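PDB 4MYZ: CurK, CurL fusion protein from Moorea producens 3L, which joins the C-terminal docking domain of CurK to the N-terminal docking domain of CurL, the pair that probably links these modules of the curacin A polyketide synthase. Local coordinates for residues B[21-26]-B[54-59]. Sequence-based numbering, arbitrary orientation.
Sequences SVLQEI and LSALQR
Ala56 and Arg59 meet Val22, Leu23 and Ile26 where two helices pack in a class 2 docking domain complex. Helix 15-32 belongs to the CurK part and helix 56-71 to the CurL part; the two were joined by an engineered fusion, so their connection within one chain is not natural. Between residues 21-26 and 54-59 the nearest CA atoms are those of Leu23 and Ala56, 6.2 Å apart. Ala56 points its methyl at helix 15-32, with CB 4.2 Å from Leu23 CG and 4.3 Å from Val22 CG1. Val22 holds CG1 anti to its backbone N (chi1 163°), and this branch also lies near the Ala56 carbonyl oxygen. One turn further along, Ile26 reaches with CD1 to the backbone of Arg59, 3.6 Å from its C, and the same methyl lies 3.8 Å from Arg59 CB. At the exposed margin, the side chains of Leu23 and Arg59 cross obliquely: Leu23 CD2 touches Arg59 CD at 3.8 Å, meeting the aliphatic part of an arginine chain that is extended from CG to NE. Beyond this first shell, Val22 also packs on Ala60 and Ile26 on Ala63, while a second subunit places Leu61 against Val22 and Leu64 against Glu25. Glu25 forms a salt bridge through OE1 to Arg68 of that subunit. Helix 56-71, which carries Ala56 into the contact, begins with a capping box. Ser55 is the N-cap, its OG accepting a weak bond from Gln58 N, and in return Gln58 OE1 accepts from Ser55 N at 2.9 Å, with an N-H...O angle of 166° and the donor tilted only 15° from the amide carbonyl plane.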
loop_
_atom_site.group_PDB
_atom_site.type_symbol
_atom_site.label_atom_id
_atom_site.label_comp_id
_atom_site.label_asym_id
_atom_site.label_seq_id
_atom_site.Cartn_x
_atom_site.Cartn_y
_atom_site.Cartn_z
ATOM N N SER B 21 9.636 2.653 -6.039
ATOM C CA SER B 21 9.159 3.710 -5.171
ATOM C C SER B 21 8.159 3.169 -4.135
ATOM O O SER B 21 8.171 3.590 -2.972
ATOM C CB SER B 21 8.501 4.806 -5.987
ATOM O OG SER B 21 9.463 5.510 -6.776
ATOM N N VAL B 22 7.278 2.267 -4.562
ATOM C CA VAL B 22 6.362 1.606 -3.651
ATOM C C VAL B 22 7.157 0.870 -2.562
ATOM O O VAL B 22 6.844 0.947 -1.378
ATOM C CB VAL B 22 5.427 0.683 -4.440
ATOM C CG1 VAL B 22 4.737 -0.334 -3.541
ATOM C CG2 VAL B 22 4.417 1.534 -5.179
ATOM N N LEU B 23 8.166 0.120 -2.964
ATOM C CA LEU B 23 8.956 -0.638 -1.992
ATOM C C LEU B 23 9.660 0.278 -0.989
ATOM O O LEU B 23 9.711 0.003 0.213
ATOM C CB LEU B 23 9.949 -1.565 -2.685
ATOM C CG LEU B 23 9.316 -2.697 -3.461
ATOM C CD1 LEU B 23 10.345 -3.409 -4.325
ATOM C CD2 LEU B 23 8.692 -3.717 -2.530
ATOM N N GLN B 24 10.195 1.389 -1.483
ATOM C CA GLN B 24 10.814 2.361 -0.589
ATOM C C GLN B 24 9.807 2.919 0.418
ATOM O O GLN B 24 10.116 3.125 1.597
ATOM C CB GLN B 24 11.417 3.509 -1.391
ATOM C CG GLN B 24 12.643 3.164 -2.235
ATOM C CD GLN B 24 12.862 4.221 -3.327
ATOM O OE1 GLN B 24 12.388 5.354 -3.215
ATOM N NE2 GLN B 24 13.531 3.840 -4.402
ATOM N N GLU B 25 8.589 3.194 -0.028
ATOM C CA GLU B 25 7.588 3.680 0.900
ATOM C C GLU B 25 7.192 2.626 1.920
ATOM O O GLU B 25 6.982 2.960 3.082
ATOM C CB GLU B 25 6.350 4.194 0.179
ATOM C CG GLU B 25 5.625 5.275 0.935
ATOM C CD GLU B 25 6.432 6.572 1.068
ATOM O OE1 GLU B 25 6.213 7.264 2.055
ATOM O OE2 GLU B 25 7.247 6.908 0.173
ATOM N N ILE B 26 7.114 1.361 1.492
ATOM C CA ILE B 26 6.788 0.269 2.419
ATOM C C ILE B 26 7.859 0.131 3.507
ATOM O O ILE B 26 7.542 -0.055 4.686
ATOM C CB ILE B 26 6.594 -1.055 1.668
ATOM C CG1 ILE B 26 5.349 -0.987 0.782
ATOM C CG2 ILE B 26 6.469 -2.192 2.643
ATOM C CD1 ILE B 26 5.183 -2.142 -0.154
ATOM N N LEU B 54 7.465 -12.138 -3.300
ATOM C CA LEU B 54 6.309 -11.246 -3.491
ATOM C C LEU B 54 6.638 -10.113 -4.438
ATOM O O LEU B 54 7.778 -9.586 -4.450
ATOM C CB LEU B 54 5.871 -10.623 -2.190
ATOM C CG LEU B 54 5.438 -11.583 -1.099
ATOM C CD1 LEU B 54 4.945 -10.805 0.118
ATOM C CD2 LEU B 54 4.389 -12.526 -1.623
ATOM N N SER B 55 5.651 -9.711 -5.224
ATOM C CA SER B 55 5.792 -8.523 -6.043
ATOM C C SER B 55 5.511 -7.256 -5.230
ATOM O O SER B 55 4.947 -7.323 -4.124
ATOM C CB SER B 55 4.791 -8.595 -7.184
ATOM O OG SER B 55 3.458 -8.510 -6.703
ATOM N N ALA B 56 5.877 -6.090 -5.764
ATOM C CA ALA B 56 5.591 -4.824 -5.094
ATOM C C ALA B 56 4.103 -4.648 -4.779
ATOM O O ALA B 56 3.755 -4.162 -3.721
ATOM C CB ALA B 56 6.092 -3.647 -5.927
ATOM N N LEU B 57 3.226 -5.040 -5.694
ATOM C CA LEU B 57 1.804 -4.861 -5.459
ATOM C C LEU B 57 1.319 -5.768 -4.327
ATOM O O LEU B 57 0.478 -5.388 -3.534
ATOM C CB LEU B 57 0.985 -5.102 -6.751
ATOM C CG LEU B 57 -0.508 -4.728 -6.657
ATOM C CD1 LEU B 57 -0.725 -3.286 -6.300
ATOM C CD2 LEU B 57 -1.142 -5.100 -8.018
ATOM N N GLN B 58 1.843 -6.981 -4.261
ATOM C CA GLN B 58 1.516 -7.891 -3.152
ATOM C C GLN B 58 1.996 -7.304 -1.840
ATOM O O GLN B 58 1.266 -7.331 -0.831
ATOM C CB GLN B 58 2.138 -9.267 -3.375
ATOM C CG GLN B 58 1.386 -10.082 -4.439
ATOM C CD GLN B 58 2.119 -11.338 -4.864
ATOM O OE1 GLN B 58 3.332 -11.395 -4.910
ATOM N NE2 GLN B 58 1.335 -12.329 -5.313
ATOM N N ARG B 59 3.247 -6.832 -1.817
ATOM C CA ARG B 59 3.738 -6.193 -0.605
ATOM C C ARG B 59 2.921 -4.954 -0.232
ATOM O O ARG B 59 2.718 -4.664 0.946
ATOM C CB ARG B 59 5.218 -5.857 -0.696
ATOM C CG ARG B 59 6.142 -7.038 -0.797
ATOM C CD ARG B 59 7.531 -6.592 -0.404
ATOM N NE ARG B 59 8.561 -7.621 -0.489
ATOM C CZ ARG B 59 8.842 -8.493 0.462
ATOM N NH1 ARG B 59 8.127 -8.548 1.573
ATOM N NH2 ARG B 59 9.875 -9.316 0.294
#